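Local coordinates for uncharacterized protein (Pseudomonas aeruginosa PAO1, PDB 6TCB), which is of unknown function but probably binds calcium, and may form a dimer through antiparallel strands, at the interface of chains A and B. Coordinates in Å, arbitrary orientation; residue numbers count along the deposited sequence, not the author numbering. Chains: chain A/B, Uncharacterized protein PA2723.

The interface of chains A and B. Residues chain A 31-32, 34-36, 50, 52; chain B 31-32, 34-35, 50, 52.
Strands 48-53 of chain A and 48-52 of chain B run antiparallel across a two-fold axis, A:Tyr50 and B:Val52 pairing through A:Tyr50 N to B:Val52 O (2.9 Å) and B:Val52 N to A:Tyr50 O, with A:Val52 and B:Tyr50 as the twin pair. The sheet thus continues from one chain into the other, an arrangement consistent with a dimer, although the crystal alone does not prove one in solution. A:Asp34, A:Gln35 and their B counterparts on helices 33-43 form a polar layer with the hydroxyls of A:Tyr50 and B:Tyr50. The amides of A:Gln35 and B:Gln35 are each gripped at both ends by the partner chain. B:Tyr50 OH donates to A:Gln35 OE1 (2.7 Å) from above the carbonyl plane, the amide standing 76° to the ring and its oxygen lying at the ring edge. A:Gln35 NE2 meets the B:Asp34 carboxylate oxygen OD1 at 3.0 Å, nearly straight; that oxygen also accepts from B:Gln35 N, which should fix the carboxylate. On the other half, B:Gln35 NE2 instead reaches A:Asp34 OD2 at 2.8 Å. The symmetry breaks in the side chains: CG of A:Gln35 sits beside the backbone N (chi1 -61°), whereas that of B:Gln35 is anti to it (-178°), and the two extended side chains run antiparallel alongside one another. The poorly ordered B:Arg31 lays its guanidinium face against A:Gln35, whose CB stands over the centre, 3.5 Å from CZ. A water joins B:Arg31 NE to A:Gln35 OE1, 2.8 Å from that amide oxygen.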
loop_
_atom_site.group_PDB
_atom_site.type_symbol
_atom_site.label_atom_id
_atom_site.label_comp_id
_atom_site.label_asym_id
_atom_site.label_seq_id
_atom_site.Cartn_x
_atom_site.Cartn_y
_atom_site.Cartn_z
ATOM N N ARG A 31 -3.268 -2.484 13.340
ATOM C CA ARG A 31 -2.729 -1.183 12.981
ATOM C C ARG A 31 -2.066 -0.562 14.203
ATOM O O ARG A 31 -2.624 -0.627 15.300
ATOM C CB ARG A 31 -3.851 -0.273 12.501
ATOM N N PRO A 32 -0.882 0.061 14.069
ATOM C CA PRO A 32 -0.098 0.354 12.865
ATOM C C PRO A 32 0.989 -0.671 12.554
ATOM O O PRO A 32 1.805 -0.449 11.667
ATOM C CB PRO A 32 0.548 1.703 13.215
ATOM C CG PRO A 32 0.791 1.584 14.695
ATOM C CD PRO A 32 -0.269 0.662 15.270
ATOM N N ASP A 34 0.796 -3.348 10.962
ATOM C CA ASP A 34 0.714 -3.799 9.574
ATOM C C ASP A 34 1.641 -2.992 8.670
ATOM O O ASP A 34 2.401 -3.554 7.872
ATOM C CB ASP A 34 -0.740 -3.820 9.064
ATOM C CG ASP A 34 -1.526 -2.523 9.285
ATOM O OD1 ASP A 34 -1.022 -1.500 9.808
ATOM O OD2 ASP A 34 -2.732 -2.542 8.917
ATOM N N GLN A 35 1.622 -1.669 8.807
ATOM C CA GLN A 35 2.508 -0.831 8.007
ATOM C C GLN A 35 3.948 -0.945 8.485
ATOM O O GLN A 35 4.886 -0.947 7.674
ATOM C CB GLN A 35 2.048 0.623 8.093
ATOM C CG GLN A 35 0.645 0.846 7.564
ATOM C CD GLN A 35 0.332 2.311 7.338
ATOM O OE1 GLN A 35 0.911 2.943 6.452
ATOM N NE2 GLN A 35 -0.583 2.857 8.133
ATOM N N ALA A 36 4.138 -1.054 9.798
ATOM C CA ALA A 36 5.480 -1.122 10.357
ATOM C C ALA A 36 6.201 -2.380 9.916
ATOM O O ALA A 36 7.430 -2.373 9.792
ATOM C CB ALA A 36 5.407 -1.061 11.880
ATOM N N TYR A 50 4.707 -2.083 0.460
ATOM C CA TYR A 50 3.455 -2.443 1.103
ATOM C C TYR A 50 2.299 -1.893 0.292
ATOM O O TYR A 50 2.311 -0.715 -0.088
ATOM C CB TYR A 50 3.417 -1.851 2.499
ATOM C CG TYR A 50 2.155 -2.037 3.299
ATOM C CD1 TYR A 50 1.746 -3.293 3.726
ATOM C CD2 TYR A 50 1.419 -0.936 3.695
ATOM C CE1 TYR A 50 0.613 -3.441 4.503
ATOM C CE2 TYR A 50 0.285 -1.076 4.473
ATOM C CZ TYR A 50 -0.094 -2.339 4.889
ATOM O OH TYR A 50 -1.216 -2.487 5.680
ATOM N N VAL A 52 -2.157 -1.978 0.201
ATOM C CA VAL A 52 -3.460 -2.456 0.635
ATOM C C VAL A 52 -4.380 -2.358 -0.567
ATOM O O VAL A 52 -4.554 -1.271 -1.136
ATOM C CB VAL A 52 -4.018 -1.689 1.839
ATOM C CG1 VAL A 52 -5.399 -2.246 2.206
ATOM C CG2 VAL A 52 -3.060 -1.779 2.993
ATOM N N ARG B 31 -0.426 8.698 10.754
ATOM C CA ARG B 31 -0.527 7.248 10.796
ATOM C C ARG B 31 -1.184 6.832 12.113
ATOM O O ARG B 31 -0.826 7.364 13.173
ATOM C CB ARG B 31 0.866 6.609 10.683
ATOM C CG ARG B 31 0.856 5.137 10.208
ATOM C CD ARG B 31 1.949 4.265 10.851
ATOM N NE ARG B 31 3.059 3.879 9.971
ATOM C CZ ARG B 31 3.851 2.827 10.193
ATOM N NH1 ARG B 31 4.850 2.538 9.367
ATOM N NH2 ARG B 31 3.632 2.052 11.242
ATOM N N PRO B 32 -2.152 5.894 12.099
ATOM C CA PRO B 32 -2.688 5.061 11.006
ATOM C C PRO B 32 -3.979 5.545 10.306
ATOM O O PRO B 32 -4.701 4.761 9.657
ATOM C CB PRO B 32 -2.944 3.720 11.722
ATOM C CG PRO B 32 -3.367 4.145 13.118
ATOM C CD PRO B 32 -2.672 5.469 13.413
ATOM N N ASP B 34 -3.691 7.513 7.817
ATOM C CA ASP B 34 -3.263 7.411 6.423
ATOM C C ASP B 34 -3.869 6.188 5.740
ATOM O O ASP B 34 -4.518 6.297 4.691
ATOM C CB ASP B 34 -1.721 7.461 6.302
ATOM C CG ASP B 34 -0.971 6.509 7.252
ATOM O OD1 ASP B 34 -1.574 5.671 7.952
ATOM O OD2 ASP B 34 0.283 6.604 7.299
ATOM N N GLN B 35 -3.726 5.019 6.350
ATOM C CA GLN B 35 -4.288 3.817 5.749
ATOM C C GLN B 35 -5.809 3.838 5.796
ATOM O O GLN B 35 -6.471 3.395 4.852
ATOM C CB GLN B 35 -3.764 2.589 6.482
ATOM C CG GLN B 35 -4.238 1.272 5.928
ATOM C CD GLN B 35 -3.519 0.126 6.580
ATOM O OE1 GLN B 35 -2.346 -0.112 6.305
ATOM N NE2 GLN B 35 -4.184 -0.548 7.492
ATOM N N TYR B 50 -3.635 1.658 -1.679
ATOM C CA TYR B 50 -2.693 2.351 -0.808
ATOM C C TYR B 50 -1.313 1.752 -0.994
ATOM O O TYR B 50 -1.159 0.535 -1.000
ATOM C CB TYR B 50 -3.130 2.116 0.634
ATOM C CG TYR B 50 -2.376 2.792 1.730
ATOM C CD1 TYR B 50 -2.367 4.168 1.852
ATOM C CD2 TYR B 50 -1.717 2.040 2.696
ATOM C CE1 TYR B 50 -1.696 4.781 2.895
ATOM C CE2 TYR B 50 -1.062 2.642 3.738
ATOM C CZ TYR B 50 -1.044 4.012 3.824
ATOM O OH TYR B 50 -0.391 4.632 4.851
ATOM N N VAL B 52 2.920 2.095 0.209
ATOM C CA VAL B 52 3.947 2.617 1.102
ATOM C C VAL B 52 5.278 1.968 0.754
ATOM O O VAL B 52 5.384 0.737 0.710
ATOM C CB VAL B 52 3.614 2.334 2.577
ATOM C CG1 VAL B 52 4.708 2.899 3.457
ATOM C CG2 VAL B 52 2.280 2.933 2.949
HETATM O O HOH W 1 3.387 4.015 7.009
#